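Long-range contacts in acyl-ACP thioesterase (Bacteroides thetaiotaomicron, PDB 2ESS), which probably hydrolyses the thioester bond of fatty acyl-acyl carrier protein, releasing free fatty acid in lipid biosynthesis: residues 5-13 against 38-46; 86-97 against 109-117. All coordinates share one frame; numbering follows the deposited sequence. Where two conformers were deposited one is given.

In the fold
Both contacts belong to the N-terminal hotdog half and reach the same antiparallel sheet, both partly buried. Contact 1, its centre about 16 Å from the centre of the chain, has 3 of 10 residues buried and sets the outermost strand 9-14 against the end of helix 28-45; aromatic rings, one sulfur and a single direct hydrogen bond carry it, burying 372 Å². Contact 2 is more interior (centre about 12 Å from that of the chain, 7 of 16 buried): strand pairing by a ladder of backbone bonds, with a salt bridge on one face, burying 719 Å². They touch where Arg-95 NH2 lies 3.0 Å from His-42 ND1, a probable hydrogen bond, and Ala-39 packs on Arg-95.

Contact 1. Residues 5-13 against 38-46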
loop_
_atom_site.group_PDB
_atom_site.type_symbol
_atom_site.label_atom_id
_atom_site.label_comp_id
_atom_site.label_asym_id
_atom_site.label_seq_id
_atom_site.Cartn_x
_atom_site.Cartn_y
_atom_site.Cartn_z
ATOM N N GLU A 5 -29.125 12.499 2.016
ATOM C CA GLU A 5 -28.037 12.521 1.030
ATOM C C GLU A 5 -26.862 13.416 1.464
ATOM O O GLU A 5 -25.710 13.085 1.207
ATOM C CB GLU A 5 -28.564 12.988 -0.331
ATOM N N ASN A 6 -27.166 14.551 2.099
ATOM C CA ASN A 6 -26.141 15.536 2.527
ATOM C C ASN A 6 -25.181 15.076 3.657
ATOM O O ASN A 6 -24.121 15.656 3.851
ATOM C CB ASN A 6 -26.822 16.841 2.976
ATOM C CG ASN A 6 -27.377 17.660 1.820
ATOM O OD1 ASN A 6 -26.872 17.614 0.692
ATOM N ND2 ASN A 6 -28.414 18.437 2.108
ATOM N N LYS A 7 -25.569 14.043 4.390
ATOM C CA LYS A 7 -24.751 13.472 5.462
ATOM C C LYS A 7 -23.757 12.428 4.964
ATOM O O LYS A 7 -22.959 11.937 5.736
ATOM C CB LYS A 7 -25.662 12.813 6.487
ATOM C CG LYS A 7 -26.657 13.770 7.104
ATOM C CD LYS A 7 -27.800 13.046 7.741
ATOM C CE LYS A 7 -28.688 14.004 8.519
ATOM N NZ LYS A 7 -29.678 13.254 9.336
ATOM N N ILE A 8 -23.840 12.080 3.684
ATOM C CA ILE A 8 -22.950 11.118 3.025
ATOM C C ILE A 8 -21.712 11.809 2.444
ATOM O O ILE A 8 -21.800 12.842 1.802
ATOM C CB ILE A 8 -23.710 10.317 1.905
ATOM C CG1 ILE A 8 -24.918 9.604 2.512
ATOM C CG2 ILE A 8 -22.787 9.312 1.237
ATOM C CD1 ILE A 8 -25.955 9.128 1.484
ATOM N N GLY A 9 -20.545 11.259 2.722
ATOM C CA GLY A 9 -19.342 11.647 2.049
ATOM C C GLY A 9 -19.079 10.695 0.893
ATOM O O GLY A 9 -19.161 9.477 1.060
ATOM N N THR A 10 -18.699 11.248 -0.249
ATOM C CA THR A 10 -18.367 10.472 -1.458
ATOM C C THR A 10 -16.963 10.793 -1.957
ATOM O O THR A 10 -16.623 11.942 -2.148
ATOM C CB THR A 10 -19.372 10.772 -2.634
ATOM O OG1 THR A 10 -20.725 10.665 -2.161
ATOM C CG2 THR A 10 -19.124 9.817 -3.839
ATOM N N TYR A 11 -16.152 9.769 -2.185
ATOM C CA TYR A 11 -14.733 9.931 -2.471
ATOM C C TYR A 11 -14.387 9.117 -3.695
ATOM O O TYR A 11 -14.847 7.999 -3.825
ATOM C CB TYR A 11 -13.901 9.520 -1.247
ATOM C CG TYR A 11 -14.373 10.268 -0.019
ATOM C CD1 TYR A 11 -14.052 11.600 0.189
ATOM C CD2 TYR A 11 -15.243 9.668 0.883
ATOM C CE1 TYR A 11 -14.545 12.284 1.287
ATOM C CE2 TYR A 11 -15.739 10.354 1.991
ATOM C CZ TYR A 11 -15.387 11.649 2.194
ATOM O OH TYR A 11 -15.910 12.289 3.302
ATOM N N GLN A 12 -13.625 9.726 -4.596
ATOM C CA GLN A 12 -13.262 9.155 -5.892
ATOM C C GLN A 12 -11.858 8.567 -5.917
ATOM O O GLN A 12 -10.896 9.161 -5.425
ATOM C CB GLN A 12 -13.319 10.231 -6.988
ATOM C CG GLN A 12 -14.650 10.921 -7.151
ATOM C CD GLN A 12 -15.727 9.951 -7.540
ATOM O OE1 GLN A 12 -15.491 9.040 -8.341
ATOM N NE2 GLN A 12 -16.912 10.111 -6.950
ATOM N N PHE A 13 -11.738 7.387 -6.506
ATOM C CA PHE A 13 -10.458 6.696 -6.627
ATOM C C PHE A 13 -10.249 6.082 -8.009
ATOM O O PHE A 13 -11.176 5.955 -8.793
ATOM C CB PHE A 13 -10.378 5.600 -5.584
ATOM C CG PHE A 13 -10.550 6.087 -4.202
ATOM C CD1 PHE A 13 -9.515 6.762 -3.577
ATOM C CD2 PHE A 13 -11.753 5.927 -3.532
ATOM C CE1 PHE A 13 -9.674 7.251 -2.286
ATOM C CE2 PHE A 13 -11.912 6.397 -2.225
ATOM C CZ PHE A 13 -10.879 7.055 -1.606
ATOM N N CYS A 38 -11.481 7.003 4.250
ATOM C CA CYS A 38 -12.721 7.756 3.936
ATOM C C CYS A 38 -13.529 8.123 5.213
ATOM O O CYS A 38 -14.077 9.238 5.345
ATOM C CB CYS A 38 -13.622 7.015 2.922
ATOM S SG CYS A 38 -12.937 7.058 1.261
ATOM N N ALA A 39 -13.527 7.193 6.148
ATOM C CA ALA A 39 -14.120 7.370 7.433
ATOM C C ALA A 39 -13.488 8.572 8.131
ATOM O O ALA A 39 -14.177 9.421 8.678
ATOM C CB ALA A 39 -13.905 6.093 8.258
ATOM N N GLY A 40 -12.160 8.618 8.086
ATOM C CA GLY A 40 -11.374 9.706 8.574
ATOM C C GLY A 40 -11.624 11.022 7.867
ATOM O O GLY A 40 -11.755 12.010 8.542
ATOM N N PHE A 41 -11.715 11.040 6.531
ATOM C CA PHE A 41 -12.008 12.288 5.809
ATOM C C PHE A 41 -13.373 12.845 6.260
ATOM O O PHE A 41 -13.560 14.061 6.458
ATOM C CB PHE A 41 -12.103 12.130 4.277
ATOM C CG PHE A 41 -10.889 11.487 3.599
ATOM C CD1 PHE A 41 -9.586 11.749 4.014
ATOM C CD2 PHE A 41 -11.082 10.645 2.478
ATOM C CE1 PHE A 41 -8.479 11.135 3.348
ATOM C CE2 PHE A 41 -10.000 10.033 1.811
ATOM C CZ PHE A 41 -8.695 10.278 2.246
ATOM N N HIS A 42 -14.317 11.940 6.375
ATOM C CA HIS A 42 -15.721 12.280 6.611
ATOM C C HIS A 42 -15.849 12.854 8.028
ATOM O O HIS A 42 -16.382 13.939 8.190
ATOM C CB HIS A 42 -16.604 11.052 6.390
ATOM C CG HIS A 42 -18.064 11.301 6.576
ATOM N ND1 HIS A 42 -18.685 11.203 7.800
ATOM C CD2 HIS A 42 -19.033 11.638 5.684
ATOM C CE1 HIS A 42 -19.974 11.491 7.657
ATOM N NE2 HIS A 42 -20.211 11.756 6.383
ATOM N N ALA A 43 -15.292 12.156 9.012
ATOM C CA ALA A 43 -15.303 12.592 10.408
ATOM C C ALA A 43 -14.550 13.909 10.587
ATOM O O ALA A 43 -15.039 14.792 11.262
ATOM C CB ALA A 43 -14.691 11.525 11.363
ATOM N N SER A 44 -13.367 14.026 9.987
ATOM C CA SER A 44 -12.526 15.193 10.227
ATOM C C SER A 44 -13.138 16.433 9.620
ATOM O O SER A 44 -13.167 17.483 10.253
ATOM C CB SER A 44 -11.091 14.991 9.722
ATOM O OG SER A 44 -11.081 14.554 8.387
ATOM N N ASP A 45 -13.671 16.297 8.429
ATOM C CA ASP A 45 -14.311 17.421 7.799
ATOM C C ASP A 45 -15.498 17.915 8.600
ATOM O O ASP A 45 -15.893 19.042 8.427
ATOM C CB ASP A 45 -14.758 17.073 6.377
ATOM C CG ASP A 45 -13.570 16.939 5.393
ATOM O OD1 ASP A 45 -12.411 17.305 5.745
ATOM O OD2 ASP A 45 -13.800 16.440 4.270
ATOM N N ARG A 46 -16.102 17.070 9.421
ATOM C CA ARG A 46 -17.308 17.462 10.137
ATOM C C ARG A 46 -17.057 17.631 11.613
ATOM O O ARG A 46 -17.989 17.840 12.372
ATOM C CB ARG A 46 -18.390 16.409 9.909
ATOM C CG ARG A 46 -18.939 16.443 8.511
ATOM C CD ARG A 46 -19.499 15.125 8.135
ATOM N NE ARG A 46 -19.971 15.113 6.761
ATOM C CZ ARG A 46 -19.190 15.049 5.683
ATOM N NH1 ARG A 46 -17.865 14.964 5.770
ATOM N NH2 ARG A 46 -19.747 15.046 4.492
HETATM O O HOH W 1 -15.834 14.777 3.586
#
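Tyr-11 reaches from strand 9-13 along the end of helix 38-45, and from root to tip its side chain passes from Cys-38 to Phe-41 to His-42. At the root, CB lies 3.6 Å from Cys-38 SG. With CG turned anti to the carbonyl carbon (chi1 -53°), the ring is met from one side by both Cys-38 and Phe-41: CD2 is 3.5 Å from Cys-38 SG, an oblique sulfur-aromatic contact, while Phe-41 CD2 stands over the face toward the rim. The Tyr-11 and Phe-41 rings are neither stacked nor edge-to-face, their planes inclined at 59°. Farther out, Tyr-11 CE1 comes within 3.9 Å of Phe-41 CB. At the tip, Tyr-11 OH rests 3.3 Å from His-42 CA and shares a water with Asp-45 OD2 and Arg-46 NH1, the water lying in the plane of the tyrosine ring. A leucine in place of Tyr-11 would probably leave this water without one of its three partners and open a gap beside Phe-41 and His-42. The same Cys-38 SG also touches Phe-13 CZ in the plane of that ring, and so bridges two aromatic residues.

The direct polar link is His-42 NE2 to Lys-7 O, 2.8 Å long with an N-H...O angle of 157°; the oxygen lies close to the imidazole plane. Arg-46 lays its guanidinium over one face of that imidazole, and its NH1 bonds to His-42 O, which holds the guanidinium in place over the ring. The other imidazole nitrogen is turned to contact 2.

Strand 9-14 is the sheet's outermost in this chain, hydrogen-bonded to strand 78-88 through Gly-9, Tyr-11 and Phe-13; the last turns of helix 28-45 pass across it, packing on the side chains of Tyr-11 and Phe-13.

Contact 2. Residues 86-97 against 109-117; sequences ENVYRLFTDRNF and YARSVWAMI
Thr-93 and Trp-114 bond to each other through both backbone groups, as do Arg-95 with Ser-112 and Phe-97 with Ala-110; these hydrogen-bonded pairs alternate with the non-hydrogen-bonded pairs Asp-94/Val-113 and Asn-96/Arg-111. The axes of strands 92-97 and 109-117 come within 4.6 Å, their directions 164° apart, close to antiparallel. Arg-95 O is gripped twice by Ser-112, by its N and by its OG at 2.8 Å. The hydroxyl reaches back because OG sits between the backbone N and carbonyl carbon (chi1 62°). That same OG accepts from Trp-114 NE1, also at 2.8 Å and near the indole plane, so the serine ties indole to neighbouring strand. Phe-97 CE1 meets this hydroxyl at the edge of its ring, and Phe-97 CD1 packs on Ala-110 CB.

On the opposite face, Arg-111 extends alongside Asn-96 and past it to Glu-86. Its NH1 forms a salt bridge with Glu-86 OE1 at 2.9 Å, using the oxygen's syn lone pair, though the N-H...O angle is only 139°. Asn-96 ND2 lies over one guanidinium face, and Asn-96 OD1 takes a water that also bonds to Ser-112 O. Farther along this face, Val-113 CG1 packs against Phe-92 CD1 at 3.6 Å.

A second shell fixes these groups. Arg-111 NE and NH2 bond to the carbonyls of Ile-146 and Cys-144, while Arg-95 bonds through NH1 to Thr-83 and through NE to a bound methylpentanediol, probably from the crystallisation liquor. Glu-86 and Asn-87 both face Asp-94 in a classic beta bulge. Leu-35 and Leu-36 of helix 28-45 cover the face bearing Phe-97, Ala-110 and Trp-114. The hairpin of strands 92-100 and 106-118 forms part of the antiparallel sheet that wraps the long helix 28-45, as in the hotdog fold.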
loop_
_atom_site.group_PDB
_atom_site.type_symbol
_atom_site.label_atom_id
_atom_site.label_comp_id
_atom_site.label_asym_id
_atom_site.label_seq_id
_atom_site.Cartn_x
_atom_site.Cartn_y
_atom_site.Cartn_z
ATOM N N GLU A 86 -24.327 5.506 10.695
ATOM C CA GLU A 86 -25.644 4.889 10.839
ATOM C C GLU A 86 -26.198 5.035 12.243
ATOM O O GLU A 86 -27.374 5.335 12.416
ATOM C CB GLU A 86 -25.596 3.411 10.461
ATOM C CG GLU A 86 -26.906 2.730 10.685
ATOM C CD GLU A 86 -26.869 1.270 10.284
ATOM O OE1 GLU A 86 -26.024 0.520 10.847
ATOM O OE2 GLU A 86 -27.696 0.895 9.424
ATOM N N ASN A 87 -25.357 4.800 13.245
ATOM C CA ASN A 87 -25.766 4.926 14.657
ATOM C C ASN A 87 -24.648 5.422 15.527
ATOM O O ASN A 87 -23.501 5.088 15.308
ATOM C CB ASN A 87 -26.164 3.556 15.247
ATOM C CG ASN A 87 -27.570 3.118 14.846
ATOM O OD1 ASN A 87 -27.742 2.039 14.281
ATOM N ND2 ASN A 87 -28.579 3.952 15.154
ATOM N N VAL A 88 -25.017 6.149 16.567
ATOM C CA VAL A 88 -24.097 6.552 17.607
ATOM C C VAL A 88 -24.726 6.015 18.881
ATOM O O VAL A 88 -25.708 6.557 19.372
ATOM C CB VAL A 88 -23.898 8.091 17.677
ATOM C CG1 VAL A 88 -23.043 8.481 18.903
ATOM C CG2 VAL A 88 -23.239 8.582 16.370
ATOM N N TYR A 89 -24.174 4.904 19.348
ATOM C CA TYR A 89 -24.591 4.267 20.578
ATOM C C TYR A 89 -23.761 4.750 21.747
ATOM O O TYR A 89 -22.817 5.465 21.552
ATOM C CB TYR A 89 -24.422 2.760 20.445
ATOM C CG TYR A 89 -25.350 2.104 19.453
ATOM C CD1 TYR A 89 -26.622 2.601 19.182
ATOM C CD2 TYR A 89 -24.985 0.916 18.869
ATOM C CE1 TYR A 89 -27.476 1.930 18.299
ATOM C CE2 TYR A 89 -25.801 0.266 18.015
ATOM C CZ TYR A 89 -27.043 0.758 17.738
ATOM O OH TYR A 89 -27.804 0.039 16.852
ATOM N N ARG A 90 -24.119 4.357 22.967
ATOM C CA ARG A 90 -23.365 4.808 24.156
ATOM C C ARG A 90 -21.905 4.409 24.114
ATOM O O ARG A 90 -21.025 5.206 24.445
ATOM C CB ARG A 90 -23.991 4.282 25.437
ATOM C CG ARG A 90 -25.344 4.918 25.789
ATOM C CD ARG A 90 -25.322 6.454 25.778
ATOM N NE ARG A 90 -24.133 6.965 26.457
ATOM C CZ ARG A 90 -23.999 7.068 27.776
ATOM N NH1 ARG A 90 -25.007 6.710 28.582
ATOM N NH2 ARG A 90 -22.851 7.547 28.284
ATOM N N LEU A 91 -21.632 3.190 23.661
ATOM C CA LEU A 91 -20.262 2.660 23.675
ATOM C C LEU A 91 -19.603 2.529 22.309
ATOM O O LEU A 91 -18.374 2.415 22.219
ATOM C CB LEU A 91 -20.246 1.295 24.436
ATOM C CG LEU A 91 -20.778 1.369 25.874
ATOM C CD1 LEU A 91 -21.056 -0.020 26.472
ATOM C CD2 LEU A 91 -19.824 2.174 26.730
ATOM N N PHE A 92 -20.397 2.559 21.236
ATOM C CA PHE A 92 -19.878 2.352 19.884
ATOM C C PHE A 92 -20.578 3.212 18.848
ATOM O O PHE A 92 -21.742 3.567 19.020
ATOM C CB PHE A 92 -20.088 0.901 19.436
ATOM C CG PHE A 92 -19.403 -0.112 20.286
ATOM C CD1 PHE A 92 -18.076 -0.462 20.045
ATOM C CD2 PHE A 92 -20.095 -0.720 21.336
ATOM C CE1 PHE A 92 -17.461 -1.417 20.840
ATOM C CE2 PHE A 92 -19.485 -1.674 22.131
ATOM C CZ PHE A 92 -18.169 -2.010 21.894
ATOM N N THR A 93 -19.875 3.485 17.750
ATOM C CA THR A 93 -20.457 4.116 16.576
ATOM C C THR A 93 -20.360 3.173 15.399
ATOM O O THR A 93 -19.315 2.559 15.198
ATOM C CB THR A 93 -19.735 5.430 16.243
ATOM O OG1 THR A 93 -19.994 6.332 17.309
ATOM C CG2 THR A 93 -20.243 6.043 14.952
ATOM N N ASP A 94 -21.470 3.035 14.680
ATOM C CA ASP A 94 -21.539 2.210 13.473
ATOM C C ASP A 94 -21.431 3.138 12.259
ATOM O O ASP A 94 -22.272 4.001 12.058
ATOM C CB ASP A 94 -22.845 1.417 13.439
ATOM C CG ASP A 94 -22.947 0.390 14.574
ATOM O OD1 ASP A 94 -21.917 0.033 15.224
ATOM O OD2 ASP A 94 -24.090 -0.028 14.842
ATOM N N ARG A 95 -20.373 2.960 11.486
ATOM C CA ARG A 95 -20.140 3.678 10.259
ATOM C C ARG A 95 -20.218 2.694 9.084
ATOM O O ARG A 95 -19.557 1.649 9.089
ATOM C CB ARG A 95 -18.770 4.306 10.244
ATOM C CG ARG A 95 -18.402 4.786 8.840
ATOM C CD ARG A 95 -17.173 5.606 8.767
ATOM N NE ARG A 95 -17.204 6.917 9.428
ATOM C CZ ARG A 95 -17.756 8.021 8.961
ATOM N NH1 ARG A 95 -18.514 8.015 7.879
ATOM N NH2 ARG A 95 -17.631 9.144 9.656
ATOM N N ASN A 96 -21.021 3.046 8.082
ATOM C CA ASN A 96 -21.285 2.169 6.931
ATOM C C ASN A 96 -20.736 2.770 5.682
ATOM O O ASN A 96 -20.372 3.977 5.647
ATOM C CB ASN A 96 -22.770 1.879 6.815
ATOM C CG ASN A 96 -23.281 1.062 7.993
ATOM O OD1 ASN A 96 -22.497 0.509 8.784
ATOM N ND2 ASN A 96 -24.577 1.027 8.144
ATOM N N PHE A 97 -20.607 1.911 4.686
ATOM C CA PHE A 97 -19.965 2.250 3.405
ATOM C C PHE A 97 -20.696 1.580 2.239
ATOM O O PHE A 97 -21.293 0.496 2.384
ATOM C CB PHE A 97 -18.509 1.771 3.332
ATOM C CG PHE A 97 -17.652 2.229 4.439
ATOM C CD1 PHE A 97 -17.571 1.493 5.608
ATOM C CD2 PHE A 97 -16.876 3.381 4.304
ATOM C CE1 PHE A 97 -16.742 1.910 6.636
ATOM C CE2 PHE A 97 -16.065 3.797 5.315
ATOM C CZ PHE A 97 -16.005 3.075 6.495
ATOM N N TYR A 109 -20.687 -3.293 -0.081
ATOM C CA TYR A 109 -20.994 -2.548 1.114
ATOM C C TYR A 109 -20.024 -2.929 2.213
ATOM O O TYR A 109 -19.445 -3.977 2.171
ATOM C CB TYR A 109 -22.402 -2.827 1.603
ATOM C CG TYR A 109 -23.450 -2.394 0.664
ATOM C CD1 TYR A 109 -23.844 -1.071 0.605
ATOM C CD2 TYR A 109 -24.027 -3.302 -0.209
ATOM C CE1 TYR A 109 -24.815 -0.657 -0.319
ATOM C CE2 TYR A 109 -24.981 -2.908 -1.127
ATOM C CZ TYR A 109 -25.372 -1.594 -1.168
ATOM O OH TYR A 109 -26.323 -1.242 -2.073
ATOM N N ALA A 110 -19.863 -2.048 3.193
ATOM C CA ALA A 110 -19.094 -2.354 4.377
ATOM C C ALA A 110 -19.755 -1.751 5.616
ATOM O O ALA A 110 -20.455 -0.725 5.535
ATOM C CB ALA A 110 -17.625 -1.911 4.228
ATOM N N ARG A 111 -19.541 -2.440 6.746
ATOM C CA ARG A 111 -19.975 -1.996 8.068
ATOM C C ARG A 111 -18.749 -1.983 8.975
ATOM O O ARG A 111 -17.972 -2.930 8.954
ATOM C CB ARG A 111 -21.011 -2.939 8.645
ATOM C CG ARG A 111 -22.352 -2.891 7.953
ATOM C CD ARG A 111 -23.331 -3.879 8.582
ATOM N NE ARG A 111 -24.649 -3.552 8.078
ATOM C CZ ARG A 111 -25.502 -2.708 8.635
ATOM N NH1 ARG A 111 -25.256 -2.112 9.799
ATOM N NH2 ARG A 111 -26.634 -2.470 8.014
ATOM N N SER A 112 -18.590 -0.909 9.749
ATOM C CA SER A 112 -17.477 -0.757 10.701
ATOM C C SER A 112 -18.050 -0.347 12.054
ATOM O O SER A 112 -19.101 0.314 12.134
ATOM C CB SER A 112 -16.432 0.245 10.210
ATOM O OG SER A 112 -16.936 1.571 10.037
ATOM N N VAL A 113 -17.399 -0.800 13.121
ATOM C CA VAL A 113 -17.857 -0.553 14.501
ATOM C C VAL A 113 -16.642 0.005 15.233
ATOM O O VAL A 113 -15.551 -0.563 15.180
ATOM C CB VAL A 113 -18.391 -1.825 15.203
ATOM C CG1 VAL A 113 -18.779 -1.529 16.705
ATOM C CG2 VAL A 113 -19.546 -2.483 14.375
ATOM N N TRP A 114 -16.833 1.165 15.828
ATOM C CA TRP A 114 -15.738 1.939 16.442
ATOM C C TRP A 114 -16.067 2.184 17.895
ATOM O O TRP A 114 -17.181 2.602 18.206
ATOM C CB TRP A 114 -15.592 3.307 15.744
ATOM C CG TRP A 114 -15.286 3.199 14.292
ATOM C CD1 TRP A 114 -16.155 2.907 13.282
ATOM C CD2 TRP A 114 -14.017 3.368 13.693
ATOM N NE1 TRP A 114 -15.491 2.865 12.111
ATOM C CE2 TRP A 114 -14.177 3.163 12.325
ATOM C CE3 TRP A 114 -12.751 3.715 14.185
ATOM C CZ2 TRP A 114 -13.121 3.286 11.421
ATOM C CZ3 TRP A 114 -11.704 3.806 13.294
ATOM C CH2 TRP A 114 -11.895 3.591 11.937
ATOM N N ALA A 115 -15.098 1.992 18.791
ATOM C CA ALA A 115 -15.293 2.357 20.191
ATOM C C ALA A 115 -14.687 3.753 20.419
ATOM O O ALA A 115 -13.787 4.150 19.730
ATOM C CB ALA A 115 -14.636 1.346 21.145
HETATM N N MSE A 116 -15.215 4.484 21.382
HETATM C CA MSE A 116 -14.547 5.698 21.883
HETATM C C MSE A 116 -13.972 5.427 23.265
HETATM O O MSE A 116 -14.690 4.994 24.137
HETATM C CB MSE A 116 -15.494 6.862 21.974
HETATM C CG MSE A 116 -14.837 8.021 22.688
HETATM SE SE MSE A 116 -15.754 9.677 22.455
HETATM C CE MSE A 116 -17.756 8.909 21.722
ATOM N N ILE A 117 -12.686 5.659 23.455
ATOM C CA ILE A 117 -12.059 5.371 24.746
ATOM C C ILE A 117 -11.365 6.605 25.299
ATOM O O ILE A 117 -10.831 7.432 24.536
ATOM C CB ILE A 117 -11.038 4.188 24.672
ATOM C CG1 ILE A 117 -9.801 4.545 23.872
ATOM C CG2 ILE A 117 -11.676 2.930 24.046
ATOM C CD1 ILE A 117 -8.602 3.733 24.277
HETATM O O HOH W 2 -16.458 2.874 23.994
HETATM O O HOH W 3 -21.603 -0.631 11.116
#